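Local coordinates for invasion-associated protein B (Bartonella henselae, PDB 3DTD) that is of unknown biochemical function but belongs to the invasion-associated locus B family and is probably linked to host-cell invasion, at residues C[45-50]-C[62-67]; C[30-35]-C[150-155]. All blocks are in the same frame, centred on the assembly; numbering follows the deposited sequence.

Interaction 1: C[45-50]-C[62-67]; sequences CFMHRQ and MSVVLN
Four backbone hydrogen bonds join 45-50 to 62-67, the two arms of an antiparallel beta hairpin in the middle of the larger sheet. Met-47 and Val-64 form a hydrogen-bonded pair: Met-47 N reaches Val-64 O at 2.7 Å, and Val-64 N returns to Met-47 O at a more bent 136°. Arg-49 and Met-62 repeat the pattern, with both donors lying nearly along the C=O axes. Between them sits the non-hydrogen-bonded pair His-48 and Ser-63, where His-48 CA comes within 3.2 Å of Met-62 O in a CA-H...O contact. Met-47 and Val-64 run side by side off the same face, Met-47 CB 3.9 Å from Val-64 CG1, and Ile-115 and Phe-117 pack on Val-64. On the His-48 face, Ser-63 OG comes obliquely to the Phe-46 ring, 3.5 Å from its CD1. His-48 sets CG in the crowded position between N and carbonyl carbon (chi1 60°), sending NE2 to a hydrogen bond with Asn-35 on the adjoining strand. Arg-49 leads to a salt bridge with Glu-51, and Cys-45, disulfide-bonded to Cys-36, packs on Leu-165 of helix 155-168. Past the last direct bond a water donates to Cys-45 O at 2.8 Å and accepts from Leu-66 N.

Interaction 2: C[30-35]-C[150-155]; sequences GLWSIN and VQLNGF
Trp-32 keeps CG anti to its carbonyl carbon (chi1 -77°), while Phe-155 sets CG anti to its backbone N (chi1 -173°), so the two side chains run alongside each other and their rings meet in a T-shaped stack. The edge of Phe-155 meets one face of the indole: its CD1 is 3.7 Å from Trp-32 CZ2, off toward the rim, with the planes at 87°. Val-150 CG1 also touches Trp-32 CZ2, its side chain crossing the indole at about a right angle. The indole N-H is used too, Trp-32 NE1 donating to a lone pair of Gln-151 O at 3.0 Å, though the oxygen is tilted from the ring plane. Here strand 144-151 of the four-stranded sheet leaves through a type II turn, 152-155, into helix 155-168, with Gly-154 as N-cap. Gly-154 and Gly-30 both have positive phi, and their backbones pass in close contact, CA to CA 4.2 Å. Leu-31 N donates almost straight to Asn-153 O, from above the carbonyl plane. Leu-31 CD1 rests 3.7 Å from Gln-151 CB, crossing that side chain obliquely; the amide beyond is held by Thr-28 of the second subunit, whose backbone N donates to Gln-151 OE1.

After the short strand 27-29, the chain runs through 30-35 into strand 32-39, then turns into strand 42-52 and back along strand 58-66, where interaction 1 closes the hairpin, with 11 residues between its segments, six of them still strand. Interaction 2 closes only after 114 residues, when strand 144-151 hands over to the C-terminal helix, so the hairpin sits wholly within its span. Interaction 1 builds the larger sheet from within; interaction 2 ties that sheet to the edge of the four-stranded one. They meet because strands 32-39 and 42-52 are neighbours: His-48 N lies 2.8 Å from Ser-33 O, a probable hydrogen bond, and Met-47 CE packs 3.3 Å from Phe-155 O.

Interaction 1: C[45-50]-C[62-67]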
loop_
_atom_site.group_PDB
_atom_site.type_symbol
_atom_site.label_atom_id
_atom_site.label_comp_id
_atom_site.label_asym_id
_atom_site.label_seq_id
_atom_site.Cartn_x
_atom_site.Cartn_y
_atom_site.Cartn_z
ATOM N N CYS C 45 33.981 12.399 19.668
ATOM C CA CYS C 45 32.920 11.826 20.475
ATOM C C CYS C 45 31.990 12.911 20.981
ATOM O O CYS C 45 32.435 13.947 21.467
ATOM C CB CYS C 45 33.507 11.029 21.639
ATOM S SG CYS C 45 34.502 9.623 21.111
ATOM N N PHE C 46 30.693 12.673 20.848
ATOM C CA PHE C 46 29.706 13.634 21.316
ATOM C C PHE C 46 28.727 13.070 22.342
ATOM O O PHE C 46 28.460 11.871 22.392
ATOM C CB PHE C 46 28.991 14.355 20.156
ATOM C CG PHE C 46 28.271 13.443 19.198
ATOM C CD1 PHE C 46 26.904 13.217 19.331
ATOM C CD2 PHE C 46 28.950 12.842 18.136
ATOM C CE1 PHE C 46 26.224 12.384 18.438
ATOM C CE2 PHE C 46 28.283 12.003 17.241
ATOM C CZ PHE C 46 26.913 11.777 17.392
ATOM N N MET C 47 28.203 13.983 23.147
ATOM C CA MET C 47 27.369 13.709 24.299
ATOM C C MET C 47 26.002 14.273 23.967
ATOM O O MET C 47 25.889 15.459 23.668
ATOM C CB MET C 47 27.957 14.504 25.451
ATOM C CG MET C 47 27.775 13.967 26.816
ATOM S SD MET C 47 28.596 15.092 27.971
ATOM C CE MET C 47 27.275 15.168 29.154
ATOM N N HIS C 48 24.958 13.453 24.003
ATOM C CA HIS C 48 23.648 13.935 23.552
ATOM C C HIS C 48 22.434 13.433 24.321
ATOM O O HIS C 48 22.483 12.402 24.982
ATOM C CB HIS C 48 23.464 13.720 22.042
ATOM C CG HIS C 48 23.554 12.289 21.617
ATOM N ND1 HIS C 48 22.441 11.515 21.380
ATOM C CD2 HIS C 48 24.623 11.492 21.391
ATOM C CE1 HIS C 48 22.820 10.305 21.017
ATOM N NE2 HIS C 48 24.139 10.262 21.020
ATOM N N ARG C 49 21.352 14.201 24.213
ATOM C CA ARG C 49 20.100 13.966 24.922
ATOM C C ARG C 49 18.929 14.572 24.132
ATOM O O ARG C 49 19.003 15.719 23.689
ATOM C CB ARG C 49 20.178 14.594 26.321
ATOM C CG ARG C 49 18.852 14.726 27.061
ATOM C CD ARG C 49 18.594 13.523 27.942
ATOM N NE ARG C 49 17.184 13.386 28.297
ATOM C CZ ARG C 49 16.485 12.258 28.210
ATOM N NH1 ARG C 49 17.052 11.130 27.797
ATOM N NH2 ARG C 49 15.212 12.262 28.559
ATOM N N GLN C 50 17.865 13.834 23.944
ATOM C CA GLN C 50 16.674 14.444 23.464
ATOM C C GLN C 50 15.530 14.295 24.393
ATOM O O GLN C 50 15.474 13.385 25.137
ATOM C CB GLN C 50 16.355 14.019 22.051
ATOM C CG GLN C 50 15.985 12.641 21.901
ATOM C CD GLN C 50 16.027 12.196 20.495
ATOM O OE1 GLN C 50 15.619 11.118 20.193
ATOM N NE2 GLN C 50 16.525 13.021 19.629
ATOM N N MET C 62 19.849 18.249 22.718
ATOM C CA MET C 62 21.124 18.859 23.066
ATOM C C MET C 62 22.257 17.929 22.667
ATOM O O MET C 62 22.219 16.749 22.984
ATOM C CB MET C 62 21.182 19.184 24.565
ATOM C CG MET C 62 22.531 19.733 25.042
ATOM S SD MET C 62 22.497 20.561 26.642
ATOM C CE MET C 62 21.715 22.089 26.156
ATOM N N SER C 63 23.248 18.465 21.959
ATOM C CA SER C 63 24.435 17.708 21.567
ATOM C C SER C 63 25.682 18.509 21.921
ATOM O O SER C 63 25.750 19.708 21.653
ATOM C CB SER C 63 24.405 17.380 20.072
ATOM O OG SER C 63 25.290 16.314 19.765
ATOM N N VAL C 64 26.664 17.837 22.520
ATOM C CA VAL C 64 27.781 18.510 23.180
ATOM C C VAL C 64 29.115 17.768 22.985
ATOM O O VAL C 64 29.160 16.538 23.027
ATOM C CB VAL C 64 27.422 18.783 24.685
ATOM C CG1 VAL C 64 28.520 18.366 25.652
ATOM C CG2 VAL C 64 27.004 20.234 24.883
ATOM N N VAL C 65 30.181 18.527 22.720
ATOM C CA VAL C 65 31.541 17.987 22.627
ATOM C C VAL C 65 32.474 18.629 23.650
ATOM O O VAL C 65 32.230 19.743 24.118
ATOM C CB VAL C 65 32.167 18.134 21.200
ATOM C CG1 VAL C 65 31.441 17.262 20.197
ATOM C CG2 VAL C 65 32.194 19.595 20.738
ATOM N N LEU C 66 33.536 17.905 23.993
ATOM C CA LEU C 66 34.597 18.406 24.853
ATOM C C LEU C 66 35.770 18.836 23.971
ATOM O O LEU C 66 36.404 18.003 23.308
ATOM C CB LEU C 66 35.056 17.309 25.818
ATOM C CG LEU C 66 35.684 17.573 27.196
ATOM C CD1 LEU C 66 36.808 16.579 27.395
ATOM C CD2 LEU C 66 36.169 19.003 27.463
ATOM N N ASN C 67 36.053 20.135 23.964
ATOM C CA ASN C 67 37.140 20.674 23.150
ATOM C C ASN C 67 38.503 20.471 23.798
ATOM O O ASN C 67 38.597 20.239 25.011
ATOM C CB ASN C 67 36.904 22.153 22.833
ATOM C CG ASN C 67 35.618 22.385 22.070
ATOM O OD1 ASN C 67 35.506 22.031 20.896
ATOM N ND2 ASN C 67 34.634 22.980 22.736
HETATM O O HOH W 1 34.207 15.259 23.176
#

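Interaction 2: C[30-35]-C[150-155]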
loop_
_atom_site.group_PDB
_atom_site.type_symbol
_atom_site.label_atom_id
_atom_site.label_comp_id
_atom_site.label_asym_id
_atom_site.label_seq_id
_atom_site.Cartn_x
_atom_site.Cartn_y
_atom_site.Cartn_z
ATOM N N GLY C 30 23.025 7.252 32.460
ATOM C CA GLY C 30 21.782 7.800 32.968
ATOM C C GLY C 30 20.842 8.070 31.815
ATOM O O GLY C 30 20.426 7.148 31.114
ATOM N N LEU C 31 20.537 9.346 31.609
ATOM C CA LEU C 31 19.668 9.772 30.519
ATOM C C LEU C 31 20.474 10.266 29.315
ATOM O O LEU C 31 19.911 10.596 28.275
ATOM C CB LEU C 31 18.690 10.845 31.001
ATOM C CG LEU C 31 17.638 10.443 32.042
ATOM C CD1 LEU C 31 16.867 11.654 32.516
ATOM C CD2 LEU C 31 16.676 9.388 31.505
ATOM N N TRP C 32 21.795 10.288 29.454
ATOM C CA TRP C 32 22.669 10.814 28.409
ATOM C C TRP C 32 23.313 9.720 27.570
ATOM O O TRP C 32 23.617 8.637 28.072
ATOM C CB TRP C 32 23.717 11.753 29.013
ATOM C CG TRP C 32 23.144 13.087 29.329
ATOM C CD1 TRP C 32 22.365 13.412 30.401
ATOM C CD2 TRP C 32 23.272 14.282 28.545
ATOM N NE1 TRP C 32 22.003 14.736 30.339
ATOM C CE2 TRP C 32 22.548 15.296 29.210
ATOM C CE3 TRP C 32 23.928 14.594 27.344
ATOM C CZ2 TRP C 32 22.466 16.603 28.720
ATOM C CZ3 TRP C 32 23.849 15.893 26.857
ATOM C CH2 TRP C 32 23.121 16.882 27.546
ATOM N N SER C 33 23.492 10.014 26.284
ATOM C CA SER C 33 24.085 9.075 25.330
ATOM C C SER C 33 25.407 9.591 24.762
ATOM O O SER C 33 25.618 10.797 24.660
ATOM C CB SER C 33 23.114 8.781 24.184
ATOM O OG SER C 33 21.900 8.225 24.659
ATOM N N ILE C 34 26.291 8.662 24.400
ATOM C CA ILE C 34 27.569 8.990 23.769
ATOM C C ILE C 34 27.775 8.193 22.478
ATOM O O ILE C 34 27.660 6.963 22.462
ATOM C CB ILE C 34 28.779 8.790 24.734
ATOM C CG1 ILE C 34 28.743 9.831 25.853
ATOM C CG2 ILE C 34 30.122 8.897 23.990
ATOM C CD1 ILE C 34 29.708 9.563 26.959
ATOM N N ASN C 35 28.065 8.918 21.398
ATOM C CA ASN C 35 28.429 8.321 20.123
ATOM C C ASN C 35 29.728 8.918 19.605
ATOM O O ASN C 35 29.963 10.117 19.737
ATOM C CB ASN C 35 27.308 8.503 19.100
ATOM C CG ASN C 35 26.126 7.589 19.361
ATOM O OD1 ASN C 35 25.127 7.999 19.948
ATOM N ND2 ASN C 35 26.240 6.338 18.927
ATOM N N VAL C 150 16.206 20.463 29.731
ATOM C CA VAL C 150 16.989 19.268 29.444
ATOM C C VAL C 150 17.318 18.617 30.793
ATOM O O VAL C 150 17.817 19.282 31.697
ATOM C CB VAL C 150 18.284 19.595 28.644
ATOM C CG1 VAL C 150 19.104 18.342 28.385
ATOM C CG2 VAL C 150 17.944 20.265 27.318
ATOM N N GLN C 151 17.003 17.331 30.934
ATOM C CA GLN C 151 17.283 16.600 32.168
ATOM C C GLN C 151 18.765 16.250 32.234
ATOM O O GLN C 151 19.345 15.792 31.248
ATOM C CB GLN C 151 16.428 15.341 32.257
ATOM C CG GLN C 151 14.934 15.592 32.290
ATOM C CD GLN C 151 14.134 14.310 32.364
ATOM O OE1 GLN C 151 13.914 13.766 33.444
ATOM N NE2 GLN C 151 13.687 13.822 31.210
ATOM N N LEU C 152 19.368 16.468 33.401
ATOM C CA LEU C 152 20.819 16.367 33.560
ATOM C C LEU C 152 21.315 15.091 34.251
ATOM O O LEU C 152 22.501 14.974 34.544
ATOM C CB LEU C 152 21.365 17.609 34.283
ATOM C CG LEU C 152 21.143 18.975 33.624
ATOM C CD1 LEU C 152 21.520 20.091 34.591
ATOM C CD2 LEU C 152 21.906 19.112 32.299
ATOM N N ASN C 153 20.415 14.144 34.509
ATOM C CA ASN C 153 20.799 12.868 35.120
ATOM C C ASN C 153 21.733 12.067 34.212
ATOM O O ASN C 153 21.339 11.616 33.136
ATOM C CB ASN C 153 19.575 12.031 35.505
ATOM C CG ASN C 153 19.950 10.754 36.242
ATOM O OD1 ASN C 153 20.032 9.681 35.647
ATOM N ND2 ASN C 153 20.206 10.872 37.538
ATOM N N GLY C 154 22.980 11.930 34.651
ATOM C CA GLY C 154 23.996 11.229 33.886
ATOM C C GLY C 154 24.977 12.136 33.163
ATOM O O GLY C 154 25.887 11.639 32.504
ATOM N N PHE C 155 24.794 13.454 33.289
ATOM C CA PHE C 155 25.656 14.443 32.625
ATOM C C PHE C 155 27.106 14.316 33.071
ATOM O O PHE C 155 28.013 14.277 32.238
ATOM C CB PHE C 155 25.159 15.878 32.871
ATOM C CG PHE C 155 25.893 16.934 32.074
ATOM C CD1 PHE C 155 25.347 17.431 30.893
ATOM C CD2 PHE C 155 27.116 17.452 32.516
ATOM C CE1 PHE C 155 26.015 18.407 30.149
ATOM C CE2 PHE C 155 27.794 18.418 31.779
ATOM C CZ PHE C 155 27.242 18.898 30.593
#